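Local coordinates for uncharacterized protein (Mycobacterium vanbaalenii PYR-1, PDB 4XU6) that binds diacylglycerol as a membrane-embedded, homotrimeric bacterial homologue of the Insig sterol-sensing proteins, at residues E62-L67 with D121-A126; A69-V74 with L178-V183. All blocks are in the same frame, centred on the assembly; numbering follows the deposited sequence.

Contact 1: residues E62-L67 with D121-A126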
loop_
_atom_site.group_PDB
_atom_site.type_symbol
_atom_site.label_atom_id
_atom_site.label_comp_id
_atom_site.label_asym_id
_atom_site.label_seq_id
_atom_site.Cartn_x
_atom_site.Cartn_y
_atom_site.Cartn_z
ATOM N N GLU A 62 -18.536 14.223 -14.422
ATOM C CA GLU A 62 -19.684 15.094 -14.688
ATOM C C GLU A 62 -20.773 14.906 -13.626
ATOM O O GLU A 62 -21.300 15.890 -13.083
ATOM C CB GLU A 62 -20.245 14.821 -16.090
ATOM C CG GLU A 62 -21.535 15.592 -16.412
ATOM C CD GLU A 62 -21.312 17.078 -16.616
ATOM O OE1 GLU A 62 -20.154 17.490 -16.844
ATOM O OE2 GLU A 62 -22.307 17.838 -16.555
ATOM N N LEU A 63 -21.094 13.648 -13.323
ATOM C CA LEU A 63 -22.081 13.320 -12.288
ATOM C C LEU A 63 -21.804 14.035 -10.963
ATOM O O LEU A 63 -22.718 14.608 -10.355
ATOM C CB LEU A 63 -22.152 11.803 -12.057
ATOM C CG LEU A 63 -22.996 11.294 -10.876
ATOM C CD1 LEU A 63 -24.464 11.726 -11.002
ATOM C CD2 LEU A 63 -22.893 9.773 -10.722
ATOM N N ARG A 64 -20.549 13.998 -10.515
ATOM C CA ARG A 64 -20.165 14.645 -9.262
ATOM C C ARG A 64 -20.512 16.136 -9.277
ATOM O O ARG A 64 -20.949 16.692 -8.269
ATOM C CB ARG A 64 -18.661 14.457 -8.977
ATOM C CG ARG A 64 -18.150 15.272 -7.781
ATOM C CD ARG A 64 -18.866 14.822 -6.510
ATOM N NE ARG A 64 -18.484 15.550 -5.294
ATOM C CZ ARG A 64 -19.144 16.604 -4.810
ATOM N NH1 ARG A 64 -20.200 17.090 -5.459
ATOM N NH2 ARG A 64 -18.747 17.182 -3.681
ATOM N N LEU A 65 -20.330 16.777 -10.428
ATOM C CA LEU A 65 -20.624 18.205 -10.544
ATOM C C LEU A 65 -22.127 18.527 -10.479
ATOM O O LEU A 65 -22.518 19.695 -10.414
ATOM C CB LEU A 65 -19.991 18.787 -11.807
ATOM C CG LEU A 65 -18.464 18.675 -11.877
ATOM C CD1 LEU A 65 -17.952 19.241 -13.187
ATOM C CD2 LEU A 65 -17.811 19.378 -10.685
ATOM N N HIS A 66 -22.962 17.496 -10.485
ATOM C CA HIS A 66 -24.401 17.685 -10.324
ATOM C C HIS A 66 -24.849 17.318 -8.910
ATOM O O HIS A 66 -26.032 17.426 -8.571
ATOM C CB HIS A 66 -25.169 16.866 -11.368
ATOM C CG HIS A 66 -25.013 17.382 -12.765
ATOM N ND1 HIS A 66 -25.903 18.266 -13.334
ATOM C CD2 HIS A 66 -24.063 17.149 -13.700
ATOM C CE1 HIS A 66 -25.510 18.558 -14.562
ATOM N NE2 HIS A 66 -24.396 17.891 -14.809
ATOM N N LEU A 67 -23.895 16.889 -8.085
ATOM C CA LEU A 67 -24.186 16.504 -6.708
ATOM C C LEU A 67 -23.785 17.658 -5.791
ATOM O O LEU A 67 -23.020 18.535 -6.206
ATOM C CB LEU A 67 -23.455 15.198 -6.348
ATOM C CG LEU A 67 -23.803 13.979 -7.212
ATOM C CD1 LEU A 67 -22.947 12.783 -6.851
ATOM C CD2 LEU A 67 -25.282 13.616 -7.093
ATOM N N ASP A 121 -15.372 12.354 -0.548
ATOM C CA ASP A 121 -16.403 12.904 0.324
ATOM C C ASP A 121 -17.689 12.103 0.135
ATOM O O ASP A 121 -17.672 11.060 -0.518
ATOM C CB ASP A 121 -16.600 14.408 0.084
ATOM C CG ASP A 121 -17.005 14.744 -1.352
ATOM O OD1 ASP A 121 -17.066 13.842 -2.212
ATOM O OD2 ASP A 121 -17.252 15.935 -1.629
ATOM N N GLY A 122 -18.794 12.569 0.710
ATOM C CA GLY A 122 -20.059 11.858 0.577
ATOM C C GLY A 122 -20.517 11.661 -0.865
ATOM O O GLY A 122 -20.775 10.547 -1.280
ATOM N N PRO A 123 -20.640 12.756 -1.632
ATOM C CA PRO A 123 -21.016 12.608 -3.044
ATOM C C PRO A 123 -20.037 11.735 -3.844
ATOM O O PRO A 123 -20.474 11.026 -4.744
ATOM C CB PRO A 123 -20.984 14.043 -3.558
ATOM C CG PRO A 123 -21.400 14.856 -2.335
ATOM C CD PRO A 123 -20.700 14.161 -1.189
ATOM N N GLY A 124 -18.748 11.794 -3.518
ATOM C CA GLY A 124 -17.762 10.930 -4.159
ATOM C C GLY A 124 -18.036 9.459 -3.909
ATOM O O GLY A 124 -17.903 8.622 -4.805
ATOM N N ALA A 125 -18.425 9.128 -2.684
ATOM C CA ALA A 125 -18.811 7.761 -2.375
ATOM C C ALA A 125 -20.069 7.367 -3.150
ATOM O O ALA A 125 -20.215 6.221 -3.552
ATOM C CB ALA A 125 -19.020 7.583 -0.883
ATOM N N ALA A 126 -20.977 8.321 -3.349
ATOM C CA ALA A 126 -22.204 8.050 -4.096
ATOM C C ALA A 126 -21.873 7.655 -5.536
ATOM O O ALA A 126 -22.397 6.676 -6.061
ATOM C CB ALA A 126 -23.136 9.271 -4.064
HETATM O O HOH W 1 -16.067 13.997 -4.767
#
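R64, near the end of transmembrane helix 48-64, reaches tip to tip for D121, the N-cap of helix 122-144, and lays its guanidinium over P123 in that helix's first turn. The salt bridge runs from R64 NH2 to OD2 of D121 at 2.8 Å, on the syn side of the carboxylate; the bond is bent to 148° at the hydrogen and the two planes are turned 38° apart. Beneath the guanidinium, CB of P123 stands under its centre, 3.4 Å from R64 CZ, so one face rests on an aliphatic carbon while D121 OD2 approaches near the edge, tilted 19° from the plane. Starting anti to the backbone N, the R64 chain bends at chi2 on its way to D121. L67, closing the type I turn R64-L67, slides past the proline in the opposite direction, with CB 3.9 Å from P123 CB and CD1 close to P123 O. P68 O also accepts from the guanidinium, through NH1, tying it to the following loop. The other oxygen of D121, OD1, caps the helix by accepting from G124 N at 3.0 Å; water 1 donates to this same OD1 and accepts from R64 NE at 2.9 Å.

Contact 2: residues A69-V74 with L178-V183. With BOG (octyl beta-D-glucopyranoside), chain B.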
loop_
_atom_site.group_PDB
_atom_site.type_symbol
_atom_site.label_atom_id
_atom_site.label_comp_id
_atom_site.label_asym_id
_atom_site.label_seq_id
_atom_site.Cartn_x
_atom_site.Cartn_y
_atom_site.Cartn_z
ATOM N N ALA A 69 -22.398 20.545 -3.448
ATOM C CA ALA A 69 -21.154 21.141 -2.961
ATOM C C ALA A 69 -19.836 20.538 -3.463
ATOM O O ALA A 69 -19.056 20.037 -2.653
ATOM C CB ALA A 69 -21.160 21.153 -1.443
ATOM N N PRO A 70 -19.572 20.612 -4.783
ATOM C CA PRO A 70 -18.254 20.181 -5.266
ATOM C C PRO A 70 -17.183 20.960 -4.534
ATOM O O PRO A 70 -17.341 22.169 -4.335
ATOM C CB PRO A 70 -18.270 20.586 -6.741
ATOM C CG PRO A 70 -19.732 20.598 -7.114
ATOM C CD PRO A 70 -20.424 21.109 -5.880
ATOM N N ARG A 71 -16.120 20.278 -4.119
ATOM C CA ARG A 71 -15.109 20.904 -3.283
ATOM C C ARG A 71 -14.193 21.776 -4.119
ATOM O O ARG A 71 -13.675 21.341 -5.145
ATOM C CB ARG A 71 -14.304 19.833 -2.544
ATOM C CG ARG A 71 -15.129 19.041 -1.548
ATOM C CD ARG A 71 -14.355 17.825 -1.046
ATOM N NE ARG A 71 -14.109 16.872 -2.125
ATOM C CZ ARG A 71 -13.399 15.756 -1.982
ATOM N NH1 ARG A 71 -12.856 15.459 -0.805
ATOM N NH2 ARG A 71 -13.232 14.946 -3.015
ATOM N N ASP A 72 -13.995 23.020 -3.692
ATOM C CA ASP A 72 -13.134 23.931 -4.436
ATOM C C ASP A 72 -11.671 23.763 -4.030
ATOM O O ASP A 72 -10.777 24.308 -4.671
ATOM C CB ASP A 72 -13.582 25.373 -4.232
ATOM N N GLY A 73 -11.427 23.008 -2.965
ATOM C CA GLY A 73 -10.080 22.903 -2.426
ATOM C C GLY A 73 -9.270 21.719 -2.935
ATOM O O GLY A 73 -8.175 21.449 -2.430
ATOM N N VAL A 74 -9.795 21.018 -3.937
ATOM C CA VAL A 74 -9.120 19.839 -4.500
ATOM C C VAL A 74 -7.842 20.220 -5.252
ATOM O O VAL A 74 -7.793 21.244 -5.930
ATOM C CB VAL A 74 -10.084 19.041 -5.416
ATOM C CG1 VAL A 74 -9.339 17.987 -6.236
ATOM C CG2 VAL A 74 -11.160 18.390 -4.568
ATOM N N LEU A 178 -11.726 14.009 -9.852
ATOM C CA LEU A 178 -11.210 14.621 -11.077
ATOM C C LEU A 178 -12.177 15.678 -11.625
ATOM O O LEU A 178 -11.746 16.696 -12.149
ATOM C CB LEU A 178 -10.936 13.563 -12.145
ATOM C CG LEU A 178 -9.742 12.655 -11.855
ATOM C CD1 LEU A 178 -9.669 11.502 -12.854
ATOM C CD2 LEU A 178 -8.473 13.487 -11.894
ATOM N N GLY A 179 -13.475 15.420 -11.522
ATOM C CA GLY A 179 -14.472 16.412 -11.915
ATOM C C GLY A 179 -14.393 17.673 -11.069
ATOM O O GLY A 179 -14.458 18.787 -11.597
ATOM N N GLU A 180 -14.247 17.505 -9.757
ATOM C CA GLU A 180 -14.084 18.647 -8.865
ATOM C C GLU A 180 -12.829 19.431 -9.226
ATOM O O GLU A 180 -12.838 20.668 -9.240
ATOM C CB GLU A 180 -14.014 18.198 -7.401
ATOM C CG GLU A 180 -15.283 17.550 -6.886
ATOM C CD GLU A 180 -15.111 16.939 -5.514
ATOM O OE1 GLU A 180 -14.468 15.874 -5.407
ATOM O OE2 GLU A 180 -15.643 17.509 -4.539
ATOM N N LEU A 181 -11.747 18.715 -9.518
ATOM C CA LEU A 181 -10.499 19.376 -9.889
ATOM C C LEU A 181 -10.621 20.157 -11.195
ATOM O O LEU A 181 -10.074 21.251 -11.316
ATOM C CB LEU A 181 -9.352 18.369 -10.020
ATOM C CG LEU A 181 -8.016 18.992 -10.446
ATOM C CD1 LEU A 181 -7.578 20.057 -9.459
ATOM C CD2 LEU A 181 -6.943 17.932 -10.592
ATOM N N ALA A 182 -11.312 19.589 -12.178
ATOM C CA ALA A 182 -11.436 20.252 -13.483
ATOM C C ALA A 182 -12.035 21.653 -13.331
ATOM O O ALA A 182 -11.582 22.619 -13.970
ATOM C CB ALA A 182 -12.275 19.406 -14.442
ATOM N N VAL A 183 -13.042 21.767 -12.469
ATOM C CA VAL A 183 -13.673 23.064 -12.221
ATOM C C VAL A 183 -12.786 23.966 -11.368
ATOM O O VAL A 183 -12.581 25.133 -11.690
ATOM C CB VAL A 183 -15.052 22.911 -11.554
ATOM C CG1 VAL A 183 -15.617 24.293 -11.132
ATOM C CG2 VAL A 183 -16.008 22.188 -12.493
HETATM C C1 BOG B . -8.975 24.027 -19.521
HETATM O O1 BOG B . -9.268 22.691 -19.124
HETATM C C2 BOG B . -9.861 25.013 -18.745
HETATM O O2 BOG B . -11.242 24.718 -19.003
HETATM C C3 BOG B . -9.553 26.442 -19.151
HETATM O O3 BOG B . -10.275 27.347 -18.308
HETATM C C4 BOG B . -8.061 26.701 -18.994
HETATM O O4 BOG B . -7.760 28.003 -19.511
HETATM C C5 BOG B . -7.228 25.632 -19.709
HETATM O O5 BOG B . -7.601 24.322 -19.272
HETATM C C6 BOG B . -5.730 25.835 -19.480
HETATM O O6 BOG B . -5.411 25.712 -18.089
HETATM C "C1'" BOG B . -8.349 21.707 -19.629
HETATM C "C2'" BOG B . -8.537 20.440 -18.794
HETATM C "C3'" BOG B . -7.237 19.793 -18.358
HETATM C "C4'" BOG B . -7.199 19.630 -16.844
HETATM C "C5'" BOG B . -7.923 18.387 -16.345
HETATM C "C6'" BOG B . -6.990 17.607 -15.416
HETATM C "C7'" BOG B . -7.725 16.529 -14.624
HETATM C "C8'" BOG B . -8.728 17.154 -13.673
HETATM O O HOH W 2 -14.598 21.849 -7.545
#
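OE2 of E180 takes two hydrogen bonds from R71, 2.8 Å from the backbone N on its anti side and 2.9 Å from NE on its syn side, both from the same face of the carboxylate plane. The second carboxylate oxygen, OE1, receives R71 NH2 at 2.8 Å in a nearly straight bond (170°), which completes a side-on, bidentate salt bridge with the two planes only 23° apart. The R71 chain bends at chi3 (-65°), curling back so that NE and the residue's own N share one oxygen. This joins the loop between helices 48-64 and 76-96 to the last turns of helix 164-184, at the end of its membrane span. Water 2 adds a bridge, donating to R71 O and E180 O. Farther along the loop, V74 packs on the helix: its CG1 lies 3.8 Å from CB of L181, while CG2 faces E180 CB. L181 also meets the detergent, its CD2 3.6 Å from C8' of the octyl glucoside chain. R71 NH2 also donates to L119 O. With R71 gripping it and three N-H donors on its oxygens, the buried E180 carboxylate is probably kept ionised.

Overall arrangement
Contacts 1 and 2 lie 10 Å apart, centre to centre, on the same side of the chain's centre, and their segments alternate along the sequence. R64 joins them directly: its NH2 is 3.0 Å from A69 O, a probable hydrogen bond, and 3.2 Å from E180 OE2, a long, weak ion pair. Another weak, long ion pair, of R71 NE with D121 OD2, completes a charge cluster of two arginines and two acids where the ends of helices 48-64, 122-144 and 164-184 meet the loop 69-74. L65 also packs across, its CD2 3.5 Å from the carbonyl oxygen G179 O. Both contacts stand apart from the lipid-binding site: bound tridecanoic acid is about 12 Å from G124 and about 11 Å from the L181 side chain.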